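Local coordinates for inosine-uridine preferring nucleoside hydrolase family protein (Bacillus anthracis, PDB 2C40) that binds a calcium ion and alpha-D-ribofuranose in one pocket of the alpha/beta fold shared by its nucleosidase family, at residues 44-49 against 83-88; 48-53 against 89-94. All coordinates share one frame; numbering follows the deposited sequence.

Contact 1 of 2, residues 44-49 against 83-88; sequences AMSASR and YVDALP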
ATOM      1  N   ALA A  44      -7.339   9.243   8.045  1.00 40.68           N
ATOM      2  CA  ALA A  44      -8.071   8.348   8.926  1.00 40.74           C
ATOM      3  C   ALA A  44      -9.528   8.840   9.165  1.00 41.63           C
ATOM      4  O   ALA A  44     -10.498   8.027   9.236  1.00 41.06           O
ATOM      5  CB  ALA A  44      -7.325   8.235  10.273  1.00 41.03           C
ATOM      6  N   MET A  45      -9.658  10.157   9.356  1.00 41.29           N
ATOM      7  CA  MET A  45     -10.970  10.789   9.449  1.00 41.65           C
ATOM      8  C   MET A  45     -11.733  10.533   8.191  1.00 41.65           C
ATOM      9  O   MET A  45     -12.831  10.012   8.265  1.00 41.57           O
ATOM     10  CB  MET A  45     -10.838  12.297   9.639  1.00 42.32           C
ATOM     11  CG  MET A  45     -10.501  12.660  11.005  1.00 43.31           C
ATOM     12  SD  MET A  45     -11.849  12.274  12.157  1.00 48.38           S
ATOM     13  CE  MET A  45     -10.779  12.288  13.498  1.00 50.81           C
ATOM     14  N   SER A  46     -11.144  10.877   7.024  1.00 41.86           N
ATOM     15  CA  SER A  46     -11.869  10.683   5.748  1.00 41.86           C
ATOM     16  C   SER A  46     -12.240   9.233   5.569  1.00 41.13           C
ATOM     17  O   SER A  46     -13.374   8.944   5.248  1.00 41.52           O
ATOM     18  CB  SER A  46     -11.082  11.047   4.494  1.00 42.01           C
ATOM     19  OG  SER A  46     -10.390  12.243   4.634  1.00 47.71           O
ATOM     20  N   ALA A  47     -11.269   8.328   5.731  1.00 40.79           N
ATOM     21  CA  ALA A  47     -11.523   6.893   5.522  1.00 40.79           C
ATOM     22  C   ALA A  47     -12.669   6.356   6.390  1.00 40.88           C
ATOM     23  O   ALA A  47     -13.540   5.608   5.883  1.00 40.20           O
ATOM     24  CB  ALA A  47     -10.221   6.055   5.733  1.00 40.92           C
ATOM     25  N   SER A  48     -12.678   6.751   7.666  1.00 40.46           N
ATOM     26  CA  SER A  48     -13.804   6.414   8.607  1.00 40.88           C
ATOM     27  C   SER A  48     -15.155   6.934   8.122  1.00 41.35           C
ATOM     28  O   SER A  48     -16.141   6.204   8.121  1.00 41.73           O
ATOM     29  CB  SER A  48     -13.574   7.002  10.006  1.00 39.53           C
ATOM     30  OG  SER A  48     -12.319   6.605  10.491  1.00 39.09           O
ATOM     31  N   ARG A  49     -15.188   8.194   7.699  1.00 41.65           N
ATOM     32  CA  ARG A  49     -16.419   8.770   7.181  1.00 41.96           C
ATOM     33  C   ARG A  49     -16.934   8.083   5.930  1.00 41.10           C
ATOM     34  O   ARG A  49     -18.129   7.847   5.811  1.00 40.56           O
ATOM     35  CB  ARG A  49     -16.251  10.273   6.959  1.00 42.17           C
ATOM     36  CG  ARG A  49     -16.089  11.042   8.305  1.00 42.33           C
ATOM     37  CD  ARG A  49     -15.443  12.394   8.089  1.00 43.65           C
ATOM     38  NE  ARG A  49     -16.327  13.263   7.339  1.00 46.15           N
ATOM     39  CZ  ARG A  49     -15.958  14.331   6.626  1.00 47.85           C
ATOM     40  NH1 ARG A  49     -14.684  14.658   6.488  1.00 49.79           N
ATOM     41  NH2 ARG A  49     -16.896  15.077   6.030  1.00 45.81           N
ATOM     42  N   TYR A  83      -3.658   5.219   2.080  1.00 42.48           N
ATOM     43  CA  TYR A  83      -3.926   4.222   1.091  1.00 42.87           C
ATOM     44  C   TYR A  83      -5.337   3.756   1.179  1.00 41.45           C
ATOM     45  O   TYR A  83      -6.002   3.701   0.156  1.00 41.04           O
ATOM     46  CB  TYR A  83      -2.916   3.063   1.174  1.00 45.57           C
ATOM     47  CG  TYR A  83      -1.478   3.546   1.390  1.00 48.25           C
ATOM     48  CD1 TYR A  83      -0.608   2.865   2.252  1.00 51.78           C
ATOM     49  CD2 TYR A  83      -1.019   4.726   0.804  1.00 50.98           C
ATOM     50  CE1 TYR A  83       0.695   3.323   2.465  1.00 52.72           C
ATOM     51  CE2 TYR A  83       0.282   5.206   1.024  1.00 51.52           C
ATOM     52  CZ  TYR A  83       1.122   4.500   1.851  1.00 52.06           C
ATOM     53  OH  TYR A  83       2.400   4.950   2.047  1.00 52.29           O
ATOM     54  N   VAL A  84      -5.832   3.452   2.376  1.00 40.96           N
ATOM     55  CA  VAL A  84      -7.209   2.996   2.496  1.00 41.05           C
ATOM     56  C   VAL A  84      -8.189   4.080   2.001  1.00 40.83           C
ATOM     57  O   VAL A  84      -9.110   3.768   1.245  1.00 40.84           O
ATOM     58  CB  VAL A  84      -7.568   2.554   3.929  1.00 41.53           C
ATOM     59  CG1 VAL A  84      -9.041   2.187   4.014  1.00 40.69           C
ATOM     60  CG2 VAL A  84      -6.688   1.377   4.340  1.00 42.53           C
ATOM     61  N   ASP A  85      -7.932   5.333   2.374  1.00 40.88           N
ATOM     62  CA  ASP A  85      -8.740   6.523   1.953  1.00 41.27           C
ATOM     63  C   ASP A  85      -8.778   6.732   0.450  1.00 41.26           C
ATOM     64  O   ASP A  85      -9.771   7.259  -0.122  1.00 41.50           O
ATOM     65  CB  ASP A  85      -8.123   7.770   2.590  1.00 41.67           C
ATOM     66  CG  ASP A  85      -8.943   8.995   2.380  1.00 43.06           C
ATOM     67  OD1 ASP A  85     -10.186   8.873   2.504  1.00 43.40           O
ATOM     68  OD2 ASP A  85      -8.341  10.049   2.073  1.00 42.68           O
ATOM     69  N   ALA A  86      -7.687   6.332  -0.210  1.00 40.96           N
ATOM     70  CA  ALA A  86      -7.604   6.443  -1.663  1.00 41.01           C
ATOM     71  C   ALA A  86      -8.183   5.262  -2.426  1.00 40.69           C
ATOM     72  O   ALA A  86      -8.182   5.306  -3.621  1.00 40.99           O
ATOM     73  CB  ALA A  86      -6.186   6.709  -2.114  1.00 41.39           C
ATOM     74  N   LEU A  87      -8.729   4.249  -1.752  1.00 40.72           N
ATOM     75  CA  LEU A  87      -9.283   3.086  -2.450  1.00 40.55           C
ATOM     76  C   LEU A  87     -10.622   3.431  -3.204  1.00 41.02           C
ATOM     77  O   LEU A  87     -11.506   4.112  -2.643  1.00 39.94           O
ATOM     78  CB  LEU A  87      -9.485   1.923  -1.469  1.00 40.09           C
ATOM     79  CG  LEU A  87      -8.300   1.156  -0.877  1.00 39.00           C
ATOM     80  CD1 LEU A  87      -8.830   0.132   0.071  1.00 39.64           C
ATOM     81  CD2 LEU A  87      -7.419   0.512  -1.932  1.00 39.98           C
ATOM     82  N   PRO A  88     -10.756   2.963  -4.471  1.00 41.13           N
ATOM     83  CA  PRO A  88     -11.906   3.363  -5.289  1.00 41.63           C
ATOM     84  C   PRO A  88     -13.263   3.008  -4.655  1.00 42.13           C
ATOM     85  O   PRO A  88     -14.194   3.818  -4.682  1.00 42.10           O
ATOM     86  CB  PRO A  88     -11.677   2.608  -6.584  1.00 41.37           C
ATOM     87  CG  PRO A  88     -10.178   2.380  -6.617  1.00 41.78           C
ATOM     88  CD  PRO A  88      -9.850   2.064  -5.226  1.00 40.87           C
TER

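Contact 2 of 2, residues 48-53 against 89-94; sequences SRKIID and ILNESG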
ATOM      1  N   SER A  48     -12.678   6.751   7.666  1.00 40.46           N
ATOM      2  CA  SER A  48     -13.804   6.414   8.607  1.00 40.88           C
ATOM      3  C   SER A  48     -15.155   6.934   8.122  1.00 41.35           C
ATOM      4  O   SER A  48     -16.141   6.204   8.121  1.00 41.73           O
ATOM      5  CB  SER A  48     -13.574   7.002  10.006  1.00 39.53           C
ATOM      6  OG  SER A  48     -12.319   6.605  10.491  1.00 39.09           O
ATOM      7  N   ARG A  49     -15.188   8.194   7.699  1.00 41.65           N
ATOM      8  CA  ARG A  49     -16.419   8.770   7.181  1.00 41.96           C
ATOM      9  C   ARG A  49     -16.934   8.083   5.930  1.00 41.10           C
ATOM     10  O   ARG A  49     -18.129   7.847   5.811  1.00 40.56           O
ATOM     11  CB  ARG A  49     -16.251  10.273   6.959  1.00 42.17           C
ATOM     12  CG  ARG A  49     -16.089  11.042   8.305  1.00 42.33           C
ATOM     13  CD  ARG A  49     -15.443  12.394   8.089  1.00 43.65           C
ATOM     14  NE  ARG A  49     -16.327  13.263   7.339  1.00 46.15           N
ATOM     15  CZ  ARG A  49     -15.958  14.331   6.626  1.00 47.85           C
ATOM     16  NH1 ARG A  49     -14.684  14.658   6.488  1.00 49.79           N
ATOM     17  NH2 ARG A  49     -16.896  15.077   6.030  1.00 45.81           N
ATOM     18  N   LYS A  50     -16.031   7.772   5.006  1.00 41.57           N
ATOM     19  CA  LYS A  50     -16.386   7.070   3.752  1.00 41.28           C
ATOM     20  C   LYS A  50     -16.813   5.609   4.021  1.00 41.17           C
ATOM     21  O   LYS A  50     -17.628   5.029   3.307  1.00 40.21           O
ATOM     22  CB  LYS A  50     -15.202   7.074   2.772  1.00 41.40           C
ATOM     23  CG  LYS A  50     -14.686   8.464   2.361  1.00 41.85           C
ATOM     24  CD  LYS A  50     -13.606   8.372   1.322  1.00 41.27           C
ATOM     25  CE  LYS A  50     -12.911   9.697   1.162  1.00 42.75           C
ATOM     26  NZ  LYS A  50     -11.789   9.577   0.213  1.00 42.79           N
ATOM     27  N   ILE A  51     -16.250   5.014   5.055  1.00 41.97           N
ATOM     28  CA  ILE A  51     -16.613   3.633   5.408  1.00 42.76           C
ATOM     29  C   ILE A  51     -18.034   3.612   5.963  1.00 42.53           C
ATOM     30  O   ILE A  51     -18.823   2.734   5.626  1.00 42.98           O
ATOM     31  CB  ILE A  51     -15.603   3.002   6.378  1.00 42.05           C
ATOM     32  CG1 ILE A  51     -14.309   2.732   5.635  1.00 42.85           C
ATOM     33  CG2 ILE A  51     -16.147   1.680   6.948  1.00 44.26           C
ATOM     34  CD1 ILE A  51     -13.082   2.400   6.521  1.00 42.51           C
ATOM     35  N   ILE A  52     -18.348   4.602   6.792  1.00 42.39           N
ATOM     36  CA  ILE A  52     -19.673   4.724   7.381  1.00 41.79           C
ATOM     37  C   ILE A  52     -20.666   5.032   6.255  1.00 42.57           C
ATOM     38  O   ILE A  52     -21.703   4.393   6.173  1.00 42.79           O
ATOM     39  CB  ILE A  52     -19.697   5.796   8.467  1.00 41.38           C
ATOM     40  CG1 ILE A  52     -18.805   5.396   9.633  1.00 38.98           C
ATOM     41  CG2 ILE A  52     -21.118   6.020   8.999  1.00 40.47           C
ATOM     42  CD1 ILE A  52     -18.486   6.578  10.553  1.00 38.61           C
ATOM     43  N   ASP A  53     -20.325   5.960   5.354  1.00 42.36           N
ATOM     44  CA  ASP A  53     -21.176   6.221   4.201  1.00 42.26           C
ATOM     45  C   ASP A  53     -21.499   4.968   3.389  1.00 41.88           C
ATOM     46  O   ASP A  53     -22.665   4.672   3.126  1.00 41.75           O
ATOM     47  CB  ASP A  53     -20.523   7.207   3.215  1.00 42.71           C
ATOM     48  CG  ASP A  53     -20.552   8.635   3.694  1.00 42.00           C
ATOM     49  OD1 ASP A  53     -20.932   8.886   4.837  1.00 41.47           O
ATOM     50  OD2 ASP A  53     -20.156   9.523   2.922  1.00 46.07           O
ATOM     51  N   ILE A  89     -13.366   1.821  -4.080  1.00 41.95           N
ATOM     52  CA  ILE A  89     -14.581   1.424  -3.381  1.00 42.90           C
ATOM     53  C   ILE A  89     -15.099   2.555  -2.466  1.00 42.20           C
ATOM     54  O   ILE A  89     -16.286   2.771  -2.381  1.00 41.38           O
ATOM     55  CB  ILE A  89     -14.410   0.045  -2.623  1.00 43.09           C
ATOM     56  CG1 ILE A  89     -15.438  -0.150  -1.536  1.00 45.74           C
ATOM     57  CG2 ILE A  89     -13.117  -0.056  -1.859  1.00 46.23           C
ATOM     58  CD1 ILE A  89     -16.777  -0.347  -2.041  1.00 49.21           C
ATOM     59  N   LEU A  90     -14.180   3.275  -1.826  1.00 41.47           N
ATOM     60  CA  LEU A  90     -14.504   4.335  -0.857  1.00 40.91           C
ATOM     61  C   LEU A  90     -14.724   5.723  -1.453  1.00 40.29           C
ATOM     62  O   LEU A  90     -15.184   6.618  -0.753  1.00 39.40           O
ATOM     63  CB  LEU A  90     -13.364   4.439   0.175  1.00 39.67           C
ATOM     64  CG  LEU A  90     -13.256   3.257   1.122  1.00 38.92           C
ATOM     65  CD1 LEU A  90     -12.240   3.587   2.249  1.00 39.69           C
ATOM     66  CD2 LEU A  90     -14.622   2.892   1.701  1.00 41.85           C
ATOM     67  N   ASN A  91     -14.346   5.891  -2.721  1.00 40.11           N
ATOM     68  CA  ASN A  91     -14.414   7.160  -3.438  1.00 40.00           C
ATOM     69  C   ASN A  91     -15.428   7.151  -4.582  1.00 40.16           C
ATOM     70  O   ASN A  91     -15.617   8.162  -5.257  1.00 39.27           O
ATOM     71  CB  ASN A  91     -13.039   7.508  -4.013  1.00 40.09           C
ATOM     72  CG  ASN A  91     -12.035   7.799  -2.939  1.00 39.66           C
ATOM     73  OD1 ASN A  91     -12.078   8.838  -2.303  1.00 38.47           O
ATOM     74  ND2 ASN A  91     -11.135   6.871  -2.711  1.00 41.74           N
ATOM     75  N   GLU A  92     -16.067   6.004  -4.791  1.00 40.45           N
ATOM     76  CA  GLU A  92     -16.997   5.828  -5.876  1.00 41.03           C
ATOM     77  C   GLU A  92     -18.191   6.821  -5.838  1.00 41.24           C
ATOM     78  O   GLU A  92     -18.654   7.235  -6.899  1.00 41.03           O
ATOM     79  CB  GLU A  92     -17.501   4.366  -5.922  1.00 40.61           C
ATOM     80  CG  GLU A  92     -18.169   4.056  -7.272  1.00 40.74           C
ATOM     81  CD  GLU A  92     -18.670   2.644  -7.437  1.00 40.49           C
ATOM     82  OE1 GLU A  92     -18.579   1.841  -6.495  1.00 38.66           O
ATOM     83  OE2 GLU A  92     -19.181   2.341  -8.540  1.00 42.08           O
ATOM     84  N   SER A  93     -18.664   7.178  -4.636  1.00 41.44           N
ATOM     85  CA  SER A  93     -19.829   8.089  -4.431  1.00 41.89           C
ATOM     86  C   SER A  93     -19.529   9.535  -4.731  1.00 42.06           C
ATOM     87  O   SER A  93     -20.434  10.336  -4.940  1.00 42.25           O
ATOM     88  CB  SER A  93     -20.294   8.090  -2.966  1.00 42.33           C
ATOM     89  OG  SER A  93     -20.514   6.787  -2.492  1.00 44.29           O
ATOM     90  N   GLY A  94     -18.255   9.895  -4.686  1.00 42.78           N
ATOM     91  CA  GLY A  94     -17.845  11.266  -4.989  1.00 43.26           C
ATOM     92  C   GLY A  94     -18.290  12.319  -3.975  1.00 44.00           C
ATOM     93  O   GLY A  94     -18.247  13.504  -4.273  1.00 44.51           O
TER
HETATM   94  O   HOH W   1     -18.219   6.206   0.738  1.00 34.16           O

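Contact 1 of 2, residues 44-49 against 83-88
Ala47 presses its methyl group straight onto the backbone of Asp85, with Ala47 CB 4.1 Å from both Asp85 CA and Asp85 N. A residue this small lets two helices approach closely, and here the CA atoms of Ala47 and Asp85 stand only 4.5 Å apart. On the buried flank the same methyl meets one branch of Val84 (Ala47 CB to Val84 CG1, 4.4 Å), and both side chains also touch Leu15 of helix 12-21, which closes the apolar side. The other flank is polar and more open, since Ser46 and Asp85 are both partly exposed. Asp85 has its carboxylate anti to the backbone N (chi1 -173°), a torsion that carries OD1 towards the neighbouring helix although the side chain does not set out in that direction. OD1 makes one short carbon-oxygen touch, 3.1 Å from Ser46 CB, and lies 3.4 Å from Ala47 N, where the angle is too poor for a hydrogen bond. Ser46 OG stays 3.9 Å from Asp85 OD2 and is bonded instead to Glu42 O one helical turn back, while Asp85 OD1 finds its charge partner in Lys50. No hydrogen bond therefore joins the two segments. What results is close helix-helix packing through an alanine, between the C-terminal end of helix 80-85 and helix 41-55, the helix of the beta-alpha-beta crossover that links parallel strands 27-34 and 62-64 of the nucleosidase fold.

Contact 2 of 2, residues 48-53 against 89-94
The backbones come closest at Lys50 and Leu90, whose CA atoms are 5.7 Å apart, where helix 41-55 passes the short helix 88-91 and the type I turn from Asn91 to Gly94 that follows, with a positive phi at Gly94. Lys50 does most of the bridging. Its chain runs fully extended beyond CG, and its methylenes slide along the carbonyl of Leu90, closest at Lys50 CD to Leu90 O, 3.1 Å. That reach delivers the ammonium group to Asn91, and Lys50 NZ donates a short hydrogen bond of 2.6 Å to Asn91 OD1; the same NZ also makes a salt bridge to Asp85 OD1. The bond to Asn91 is bent at the acceptor, with a C=O...N angle of 137°, and the donor is tilted 27° from the carbonyl plane. The CB of Asn91 points away from the helix, but the side chain turns its amide oxygen back to the lysine. Its amide nitrogen probably bonds to Asp85 O; with different partners at its two ends, the amide is likely to be held in this rotation. Beside this polar link a water donates to Lys50 O at 2.9 Å and, weakly, to Leu90 O. On the side facing helix 12-21, Leu90 packs its branched end on Ile51, with Leu90 CD2 3.9 Å from Ile51 CG1; Ile51 continues onto Leu18 and Phe19 of that helix, and Leu90 onto Phe223 of helix 219-229. The contact thus packs a crossover helix of the nucleosidase fold against helix 88-91 and the turn after it, where Asn91 and Glu92 touch Ala213 of the second subunit.

How the contacts relate
Contacts 1 and 2 are neighbouring parts of one interface along helix 41-55, their centres about 7 Å apart: that helix serves both, while helices 80-85 and 88-91 follow each other along its flank. Lys50 of contact 2 reaches back to contact 1, its NZ making a salt bridge of 2.9 Å with Asp85 OD1, and Asn91 ND2 lies 3.0 Å from Asp85 O, a probable hydrogen bond. Asp85 and Asn91 thus receive the lysine together. Neither contact lines the pocket. The side chain of Val84 is about 11 Å from the bound alpha-D-ribofuranose and about 12 Å from the calcium ion, that of Ile51 about 13 Å from each. Both contacts border the second subunit.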